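Side-chain contact in CRISPR-associated endonuclease Cas1 (Thermotoga maritima, PDB 4XTK), which probably acts as a metal-dependent double-stranded DNA endonuclease in CRISPR adaptive immunity, working as a homodimer that joins a Cas2 dimer: residues Glu308-Lys311 / Leu312-His315. Numbering follows the deposited sequence.
Sequences ELHK and LEKH
Glu308 O accepts the backbone N-H of Leu312 at 3.1 Å, the first of four successive i to i+4 bonds along this part of helix 301-316. The side chain of Glu308, whose methylenes can pack on apolar residues, lies against Leu237 and Phe238 of helix 230-252, the helix that carries Glu236, which probably binds manganese. Leu309 bonds through its O to Glu313 N (3.0 Å), and the CG of Glu313 rests 3.4 Å from that same oxygen. The branched side chain of Leu309 suits a buried place against Ile234, Leu207 and Ile208, and Leu312 continues this apolar side of the helix onto Leu230 and Ile109. His310, which is exposed, has polar neighbours instead: Glu313 meets the ring at its edge and Lys314 over one face. Its CG lies beside the carbonyl carbon (chi1 -172°), which brings the ring to both side chains. ND1 donates to Glu313 OE1 at 3.2 Å, nearly in the ring plane, a His-carboxylate hydrogen bond. Ring and carboxylate planes stand 76° apart; the other carboxylate oxygen, OE2, takes the N-H of His212, so Glu313 ties the helix to a loop. Lys314 CG sits 4.3 Å from the His310 ring centroid in a CH-pi contact, its flexible chain carrying NZ on to Gln320. Lys311 O receives His315 N at 3.0 Å; its long, bent side chain suits a partly exposed place, NZ staying 6.0 Å from Lys314 NZ, while the imidazole of His315 leads off to stack on Phe322.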
ATOM      1  N   GLU E 308     -15.768   3.554 -14.564  1.00 44.33           N
ATOM      2  CA  GLU E 308     -16.590   3.736 -13.375  1.00 42.43           C
ATOM      3  C   GLU E 308     -15.723   4.101 -12.175  1.00 44.53           C
ATOM      4  O   GLU E 308     -16.107   4.923 -11.338  1.00 47.22           O
ATOM      5  CB  GLU E 308     -17.402   2.471 -13.084  1.00 40.43           C
ATOM      6  CG  GLU E 308     -18.504   2.672 -12.065  1.00 56.56           C
ATOM      7  CD  GLU E 308     -19.548   3.674 -12.525  1.00 69.33           C
ATOM      8  OE1 GLU E 308     -19.769   3.790 -13.751  1.00 74.75           O
ATOM      9  OE2 GLU E 308     -20.155   4.339 -11.657  1.00 71.24           O
ATOM     10  N   LEU E 309     -14.546   3.490 -12.106  1.00 42.98           N
ATOM     11  CA  LEU E 309     -13.583   3.804 -11.065  1.00 41.48           C
ATOM     12  C   LEU E 309     -13.096   5.242 -11.191  1.00 45.98           C
ATOM     13  O   LEU E 309     -12.947   5.948 -10.190  1.00 41.38           O
ATOM     14  CB  LEU E 309     -12.405   2.845 -11.135  1.00 46.32           C
ATOM     15  CG  LEU E 309     -12.751   1.396 -10.815  1.00 50.07           C
ATOM     16  CD1 LEU E 309     -11.522   0.530 -11.022  1.00 39.95           C
ATOM     17  CD2 LEU E 309     -13.301   1.275  -9.390  1.00 28.09           C
ATOM     18  N   HIS E 310     -12.858   5.675 -12.423  1.00 35.51           N
ATOM     19  CA  HIS E 310     -12.405   7.035 -12.655  1.00 50.19           C
ATOM     20  C   HIS E 310     -13.512   8.031 -12.317  1.00 53.30           C
ATOM     21  O   HIS E 310     -13.238   9.156 -11.901  1.00 53.94           O
ATOM     22  CB  HIS E 310     -11.947   7.224 -14.101  1.00 46.90           C
ATOM     23  CG  HIS E 310     -11.299   8.549 -14.356  1.00 61.00           C
ATOM     24  ND1 HIS E 310     -10.166   8.962 -13.688  1.00 65.20           N
ATOM     25  CD2 HIS E 310     -11.634   9.559 -15.191  1.00 65.92           C
ATOM     26  CE1 HIS E 310      -9.827  10.168 -14.109  1.00 68.23           C
ATOM     27  NE2 HIS E 310     -10.699  10.554 -15.021  1.00 70.46           N
ATOM     28  N   LYS E 311     -14.760   7.607 -12.503  1.00 54.87           N
ATOM     29  CA  LYS E 311     -15.919   8.430 -12.165  1.00 54.01           C
ATOM     30  C   LYS E 311     -15.983   8.670 -10.667  1.00 48.65           C
ATOM     31  O   LYS E 311     -16.336   9.752 -10.210  1.00 48.56           O
ATOM     32  CB  LYS E 311     -17.216   7.770 -12.634  1.00 55.65           C
ATOM     33  CG  LYS E 311     -17.937   8.507 -13.750  1.00 64.05           C
ATOM     34  CD  LYS E 311     -19.193   7.749 -14.186  1.00 74.70           C
ATOM     35  CE  LYS E 311     -18.918   6.813 -15.364  1.00 76.41           C
ATOM     36  NZ  LYS E 311     -18.452   7.536 -16.584  1.00 80.95           N
ATOM     37  N   LEU E 312     -15.649   7.642  -9.903  1.00 47.04           N
ATOM     38  CA  LEU E 312     -15.650   7.755  -8.458  1.00 46.52           C
ATOM     39  C   LEU E 312     -14.505   8.653  -8.014  1.00 48.95           C
ATOM     40  O   LEU E 312     -14.653   9.449  -7.084  1.00 51.94           O
ATOM     41  CB  LEU E 312     -15.538   6.377  -7.807  1.00 40.42           C
ATOM     42  CG  LEU E 312     -15.534   6.393  -6.280  1.00 41.70           C
ATOM     43  CD1 LEU E 312     -16.809   7.055  -5.751  1.00 39.39           C
ATOM     44  CD2 LEU E 312     -15.356   4.983  -5.726  1.00 31.57           C
ATOM     45  N   GLU E 313     -13.366   8.518  -8.687  1.00 40.42           N
ATOM     46  CA  GLU E 313     -12.196   9.345  -8.407  1.00 36.01           C
ATOM     47  C   GLU E 313     -12.520  10.823  -8.584  1.00 48.66           C
ATOM     48  O   GLU E 313     -12.194  11.660  -7.732  1.00 52.58           O
ATOM     49  CB  GLU E 313     -11.027   8.959  -9.318  1.00 39.67           C
ATOM     50  CG  GLU E 313     -10.308   7.681  -8.905  1.00 48.07           C
ATOM     51  CD  GLU E 313      -9.131   7.356  -9.806  1.00 60.82           C
ATOM     52  OE1 GLU E 313      -9.297   7.400 -11.045  1.00 74.72           O
ATOM     53  OE2 GLU E 313      -8.038   7.057  -9.277  1.00 61.50           O
ATOM     54  N   LYS E 314     -13.168  11.141  -9.695  1.00 49.24           N
ATOM     55  CA  LYS E 314     -13.503  12.521  -9.977  1.00 48.22           C
ATOM     56  C   LYS E 314     -14.520  13.034  -8.968  1.00 53.33           C
ATOM     57  O   LYS E 314     -14.407  14.163  -8.494  1.00 51.14           O
ATOM     58  CB  LYS E 314     -14.006  12.669 -11.413  1.00 45.08           C
ATOM     59  CG  LYS E 314     -12.868  12.642 -12.423  1.00 46.20           C
ATOM     60  CD  LYS E 314     -13.335  12.888 -13.849  1.00 62.73           C
ATOM     61  CE  LYS E 314     -14.379  11.882 -14.292  1.00 62.42           C
ATOM     62  NZ  LYS E 314     -14.606  12.002 -15.757  1.00 70.28           N
ATOM     63  N   HIS E 315     -15.485  12.192  -8.615  1.00 53.75           N
ATOM     64  CA  HIS E 315     -16.474  12.554  -7.606  1.00 56.73           C
ATOM     65  C   HIS E 315     -15.816  12.897  -6.269  1.00 57.22           C
ATOM     66  O   HIS E 315     -16.143  13.911  -5.647  1.00 59.43           O
ATOM     67  CB  HIS E 315     -17.477  11.419  -7.410  1.00 54.37           C
ATOM     68  CG  HIS E 315     -18.412  11.633  -6.262  1.00 54.44           C
ATOM     69  ND1 HIS E 315     -19.502  12.476  -6.332  1.00 52.96           N
ATOM     70  CD2 HIS E 315     -18.415  11.117  -5.007  1.00 47.63           C
ATOM     71  CE1 HIS E 315     -20.140  12.461  -5.175  1.00 53.59           C
ATOM     72  NE2 HIS E 315     -19.501  11.643  -4.357  1.00 48.21           N
TER